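Putative agmatinase (Clostridium difficile, PDB 3LHL) probably hydrolyses agmatine to putrescine and urea, as a manganese-dependent member of the agmatinase branch of the arginase family. Local coordinates at residues N187-L192 with K235-N240; I11-G16 with Q79-I84. One frame throughout, in Å; residues are numbered along the deposited sequence.

Both contacts belong to one alpha/beta domain of the arginase family, built round a parallel eight-stranded sheet with helices packed against it. Contact 2 (11-16 with 79-84) closes before contact 1 (187-192 with 235-240) opens. It sets strand 10-15, next to the outermost strand 57-62, against helix 70-86. Contact 1 joins the end of helix 185-191 to the loop that runs from helix 229-235 into strand 240-247. Their centres are 25 Å apart and their nearest atoms about 12 Å, so they do not touch; the sheet is what they share. Both lie away from the manganese sites, one packing a helix on a strand, the other joining a helix end to the loop before a strand of the sheet.

Contact 1: N187-L192 with K235-N240; sequences NIVNML and KNSNIN
Ile239 lays its CG2 methyl against the last turn of helix 185-191, where it meets both the side chain and the backbone of Val189: CG2 lies 3.5 Å from Val189 CG1 and 3.5 Å from Val189 O. The same methyl reaches Leu192 CB at 4.1 Å, so one branch of Ile239 touches Val189 in the last turn and Leu192 just after it. With CG1 held between the backbone N and the carbonyl carbon (chi1 63°), CG2 is the branch anti to the carbonyl carbon, and it makes these contacts. No direct hydrogen bond spans the segments; water does that work. Water 1 donates to Val189 O at 2.9 Å and accepts from Asn238 N at 2.8 Å, and water 2 donates both to Asn190 OD1, at 2.7 Å, and to Asn236 O. Helix 185-191 ends here, with Leu192 the first residue to leave helical geometry, beside the loop that leads into strand 240-247 of the parallel sheet of this arginase-family fold. Leu192 and Ile239 both also touch Ile197 of the neighbouring strand 196-202. Within the loop, Ser237 OG hydrogen-bonds to Ile234 O and takes a weak bond from Ile239 N. Asn238 ND2 hydrogen-bonds to Asn193 OD1, just beyond the helix.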
loop_
_atom_site.group_PDB
_atom_site.type_symbol
_atom_site.label_atom_id
_atom_site.label_comp_id
_atom_site.label_asym_id
_atom_site.label_seq_id
_atom_site.Cartn_x
_atom_site.Cartn_y
_atom_site.Cartn_z
ATOM N N ASN A 187 2.345 -18.852 -3.118
ATOM C CA ASN A 187 3.522 -19.388 -3.783
ATOM C C ASN A 187 4.636 -18.346 -3.852
ATOM O O ASN A 187 5.794 -18.652 -3.575
ATOM C CB ASN A 187 3.181 -19.867 -5.200
ATOM C CG ASN A 187 2.595 -21.264 -5.217
ATOM O OD1 ASN A 187 2.793 -22.037 -4.285
ATOM N ND2 ASN A 187 1.890 -21.601 -6.285
ATOM N N ILE A 188 4.282 -17.116 -4.223
ATOM C CA ILE A 188 5.259 -16.038 -4.328
ATOM C C ILE A 188 5.893 -15.725 -2.983
ATOM O O ILE A 188 7.104 -15.538 -2.893
ATOM C CB ILE A 188 4.617 -14.747 -4.903
ATOM C CG1 ILE A 188 4.247 -14.969 -6.373
ATOM C CG2 ILE A 188 5.583 -13.559 -4.778
ATOM C CD1 ILE A 188 5.417 -15.418 -7.242
ATOM N N VAL A 189 5.075 -15.681 -1.938
ATOM C CA VAL A 189 5.566 -15.382 -0.597
ATOM C C VAL A 189 6.555 -16.434 -0.085
ATOM O O VAL A 189 7.581 -16.090 0.495
ATOM C CB VAL A 189 4.394 -15.240 0.394
ATOM C CG1 VAL A 189 4.923 -15.044 1.799
ATOM C CG2 VAL A 189 3.529 -14.042 -0.004
ATOM N N ASN A 190 6.245 -17.711 -0.291
ATOM C CA ASN A 190 7.155 -18.772 0.133
ATOM C C ASN A 190 8.476 -18.658 -0.630
ATOM O O ASN A 190 9.548 -18.892 -0.074
ATOM C CB ASN A 190 6.542 -20.150 -0.120
ATOM C CG ASN A 190 5.524 -20.533 0.928
ATOM O OD1 ASN A 190 5.765 -20.373 2.126
ATOM N ND2 ASN A 190 4.385 -21.055 0.489
HETATM N N MSE A 191 8.389 -18.292 -1.907
HETATM C CA MSE A 191 9.577 -18.144 -2.740
HETATM C C MSE A 191 10.458 -16.992 -2.276
HETATM O O MSE A 191 11.665 -17.001 -2.502
HETATM C CB MSE A 191 9.182 -17.922 -4.199
HETATM C CG MSE A 191 8.919 -19.199 -4.972
HETATM SE SE MSE A 191 8.221 -18.823 -6.741
HETATM C CE MSE A 191 9.618 -17.632 -7.378
ATOM N N LEU A 192 9.844 -16.002 -1.634
ATOM C CA LEU A 192 10.561 -14.843 -1.124
ATOM C C LEU A 192 10.969 -15.078 0.325
ATOM O O LEU A 192 11.177 -14.131 1.086
ATOM C CB LEU A 192 9.675 -13.597 -1.205
ATOM C CG LEU A 192 9.642 -12.799 -2.509
ATOM C CD1 LEU A 192 9.517 -13.720 -3.697
ATOM C CD2 LEU A 192 8.477 -11.826 -2.457
ATOM N N LYS A 235 1.290 -13.914 7.625
ATOM C CA LYS A 235 1.521 -14.309 9.007
ATOM C C LYS A 235 2.273 -15.632 9.124
ATOM O O LYS A 235 3.143 -15.774 9.978
ATOM C CB LYS A 235 0.197 -14.420 9.770
ATOM C CG LYS A 235 0.353 -14.995 11.176
ATOM C CD LYS A 235 -0.965 -15.004 11.928
ATOM C CE LYS A 235 -0.812 -15.590 13.326
ATOM N NZ LYS A 235 -0.478 -17.048 13.302
ATOM N N ASN A 236 1.934 -16.597 8.272
ATOM C CA ASN A 236 2.580 -17.903 8.317
ATOM C C ASN A 236 3.854 -17.994 7.479
ATOM O O ASN A 236 4.502 -19.039 7.449
ATOM C CB ASN A 236 1.607 -19.003 7.859
ATOM C CG ASN A 236 0.380 -19.115 8.750
ATOM O OD1 ASN A 236 0.470 -18.979 9.968
ATOM N ND2 ASN A 236 -0.771 -19.380 8.145
ATOM N N SER A 237 4.219 -16.913 6.800
ATOM C CA SER A 237 5.413 -16.938 5.964
ATOM C C SER A 237 6.650 -16.436 6.695
ATOM O O SER A 237 6.601 -16.109 7.878
ATOM C CB SER A 237 5.210 -16.077 4.723
ATOM O OG SER A 237 5.396 -14.704 5.031
ATOM N N ASN A 238 7.760 -16.376 5.971
ATOM C CA ASN A 238 9.001 -15.890 6.541
ATOM C C ASN A 238 9.529 -14.697 5.755
ATOM O O ASN A 238 10.726 -14.612 5.471
ATOM C CB ASN A 238 10.058 -16.996 6.575
ATOM C CG ASN A 238 11.319 -16.570 7.311
ATOM O OD1 ASN A 238 11.251 -16.011 8.404
ATOM N ND2 ASN A 238 12.476 -16.836 6.716
ATOM N N ILE A 239 8.638 -13.781 5.379
ATOM C CA ILE A 239 9.077 -12.597 4.653
ATOM C C ILE A 239 9.221 -11.468 5.663
ATOM O O ILE A 239 8.519 -11.434 6.674
ATOM C CB ILE A 239 8.085 -12.161 3.542
ATOM C CG1 ILE A 239 6.743 -11.759 4.147
ATOM C CG2 ILE A 239 7.910 -13.275 2.534
ATOM C CD1 ILE A 239 5.811 -11.105 3.145
ATOM N N ASN A 240 10.136 -10.548 5.391
ATOM C CA ASN A 240 10.372 -9.433 6.292
ATOM C C ASN A 240 9.875 -8.119 5.695
ATOM O O ASN A 240 10.480 -7.566 4.776
ATOM C CB ASN A 240 11.870 -9.354 6.623
ATOM C CG ASN A 240 12.191 -8.277 7.644
ATOM O OD1 ASN A 240 11.411 -8.030 8.565
ATOM N ND2 ASN A 240 13.350 -7.645 7.498
HETATM O O HOH W 1 8.172 -16.730 3.237
HETATM O O HOH W 2 4.560 -20.019 4.531
#

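Contact 2: I11-G16 with Q79-I84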
loop_
_atom_site.group_PDB
_atom_site.type_symbol
_atom_site.label_atom_id
_atom_site.label_comp_id
_atom_site.label_asym_id
_atom_site.label_seq_id
_atom_site.Cartn_x
_atom_site.Cartn_y
_atom_site.Cartn_z
ATOM N N ILE A 11 5.546 2.400 12.926
ATOM C CA ILE A 11 5.115 3.793 12.960
ATOM C C ILE A 11 4.116 4.049 11.835
ATOM O O ILE A 11 4.473 4.040 10.650
ATOM C CB ILE A 11 6.319 4.746 12.792
ATOM C CG1 ILE A 11 7.425 4.367 13.788
ATOM C CG2 ILE A 11 5.876 6.195 12.994
ATOM C CD1 ILE A 11 7.005 4.422 15.249
ATOM N N VAL A 12 2.867 4.274 12.225
ATOM C CA VAL A 12 1.772 4.521 11.296
ATOM C C VAL A 12 1.537 6.016 11.143
ATOM O O VAL A 12 1.409 6.734 12.135
ATOM C CB VAL A 12 0.457 3.898 11.817
ATOM C CG1 VAL A 12 -0.650 4.103 10.806
ATOM C CG2 VAL A 12 0.661 2.424 12.125
ATOM N N PHE A 13 1.478 6.487 9.903
ATOM C CA PHE A 13 1.237 7.903 9.667
ATOM C C PHE A 13 0.417 8.082 8.402
ATOM O O PHE A 13 0.448 7.242 7.497
ATOM C CB PHE A 13 2.567 8.684 9.598
ATOM C CG PHE A 13 3.430 8.344 8.414
ATOM C CD1 PHE A 13 3.411 9.143 7.273
ATOM C CD2 PHE A 13 4.270 7.235 8.444
ATOM C CE1 PHE A 13 4.220 8.845 6.174
ATOM C CE2 PHE A 13 5.083 6.923 7.353
ATOM C CZ PHE A 13 5.058 7.732 6.215
ATOM N N GLY A 14 -0.342 9.169 8.359
ATOM C CA GLY A 14 -1.176 9.432 7.205
ATOM C C GLY A 14 -0.584 10.481 6.295
ATOM O O GLY A 14 0.186 11.337 6.734
ATOM N N VAL A 15 -0.939 10.391 5.019
ATOM C CA VAL A 15 -0.480 11.329 4.000
ATOM C C VAL A 15 -1.688 11.664 3.137
ATOM O O VAL A 15 -1.978 10.960 2.163
ATOM C CB VAL A 15 0.613 10.713 3.096
ATOM C CG1 VAL A 15 1.014 11.712 2.017
ATOM C CG2 VAL A 15 1.826 10.319 3.928
ATOM N N GLY A 16 -2.397 12.723 3.520
ATOM C CA GLY A 16 -3.575 13.141 2.780
ATOM C C GLY A 16 -3.194 13.963 1.565
ATOM O O GLY A 16 -3.336 15.192 1.552
ATOM N N GLN A 79 11.290 12.480 3.663
ATOM C CA GLN A 79 11.890 12.854 4.936
ATOM C C GLN A 79 11.314 12.085 6.118
ATOM O O GLN A 79 12.063 11.512 6.907
ATOM C CB GLN A 79 11.721 14.352 5.185
ATOM C CG GLN A 79 12.581 15.227 4.304
ATOM C CD GLN A 79 14.053 14.897 4.434
ATOM O OE1 GLN A 79 14.634 14.243 3.568
ATOM N NE2 GLN A 79 14.662 15.336 5.531
ATOM N N GLU A 80 9.989 12.078 6.240
ATOM C CA GLU A 80 9.329 11.388 7.345
ATOM C C GLU A 80 9.681 9.905 7.346
ATOM O O GLU A 80 10.037 9.346 8.380
ATOM C CB GLU A 80 7.808 11.563 7.256
ATOM C CG GLU A 80 7.028 10.952 8.421
ATOM C CD GLU A 80 7.457 11.502 9.778
ATOM O OE1 GLU A 80 7.424 12.738 9.959
ATOM O OE2 GLU A 80 7.826 10.699 10.668
ATOM N N THR A 81 9.590 9.277 6.178
ATOM C CA THR A 81 9.889 7.855 6.047
ATOM C C THR A 81 11.337 7.575 6.430
ATOM O O THR A 81 11.607 6.661 7.204
ATOM C CB THR A 81 9.655 7.361 4.595
ATOM O OG1 THR A 81 8.362 7.774 4.148
ATOM C CG2 THR A 81 9.729 5.842 4.522
ATOM N N TYR A 82 12.261 8.372 5.893
ATOM C CA TYR A 82 13.685 8.191 6.166
ATOM C C TYR A 82 14.005 8.170 7.659
ATOM O O TYR A 82 14.729 7.296 8.135
ATOM C CB TYR A 82 14.523 9.289 5.494
ATOM C CG TYR A 82 15.976 9.207 5.898
ATOM C CD1 TYR A 82 16.763 8.115 5.520
ATOM C CD2 TYR A 82 16.538 10.158 6.750
ATOM C CE1 TYR A 82 18.064 7.967 5.990
ATOM C CE2 TYR A 82 17.842 10.019 7.227
ATOM C CZ TYR A 82 18.596 8.920 6.845
ATOM O OH TYR A 82 19.871 8.753 7.337
ATOM N N LYS A 83 13.474 9.134 8.398
ATOM C CA LYS A 83 13.731 9.171 9.824
ATOM C C LYS A 83 13.252 7.883 10.498
ATOM O O LYS A 83 13.930 7.349 11.382
ATOM C CB LYS A 83 13.057 10.396 10.440
ATOM C CG LYS A 83 13.626 11.702 9.918
ATOM C CD LYS A 83 12.753 12.886 10.285
ATOM C CE LYS A 83 13.240 14.148 9.589
ATOM N NZ LYS A 83 12.304 15.294 9.782
ATOM N N ILE A 84 12.100 7.372 10.075
ATOM C CA ILE A 84 11.573 6.140 10.657
ATOM C C ILE A 84 12.502 4.974 10.322
ATOM O O ILE A 84 12.862 4.181 11.193
ATOM C CB ILE A 84 10.150 5.835 10.132
ATOM C CG1 ILE A 84 9.187 6.947 10.574
ATOM C CG2 ILE A 84 9.677 4.474 10.654
ATOM C CD1 ILE A 84 7.823 6.876 9.937
#
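Ile11 meets Ile84 through both of its branches: CG2 lies 3.7 Å from Ile84 CD1, and on the other branch Ile11 CG1 lies 3.9 Å from Ile84 CG2. The two side chains cross obliquely, and their CA atoms are 7.2 Å apart. Ile84 holds its CG1 anti to the carbonyl carbon, and its chain extends from there to CD1, the methyl that also reaches Phe13, the next residue of the strand whose side chain points toward the helix. Val12 points away from the helix, as the alternation of a strand requires. Its backbone pairs with strand 57-62, whereas Ile11 and Phe13 pair with strand 90-95. Strand 10-15 therefore runs inside the parallel sheet, and helix 70-86 lies against one side of it; the axes of strand 11-15 and helix 79-84 come within 10.6 Å and run antiparallel, at 176°. Strand 57-62, helix 70-86 and strand 90-95 form a beta-alpha-beta crossover of the alpha/beta arginase fold, its helix packed on strand 10-15, which lies between the two parallel strands. Phe13 comes next and carries the ring of the contact. Glu80 CG stands over the centre of one face, 4.2 Å from the ring centroid and 11° off the normal, a CH-pi contact made by the aliphatic part of the glutamate. This CG is anti to the backbone N (chi1 -176°), which puts it over the ring, and a bend at chi2 carries the carboxylate on from there. Ile84 CD1 approaches the ring obliquely, 3.8 Å from Phe13 CE2. Thr81 OG1 also comes up obliquely, 3.9 Å from Phe13 CZ; this hydroxyl is hydrogen-bonded to Ile77 O, one turn earlier in its own helix. Phe13 also touches Met93 of strand 90-95, while Thr81 and Ile84 both rest on Pro91.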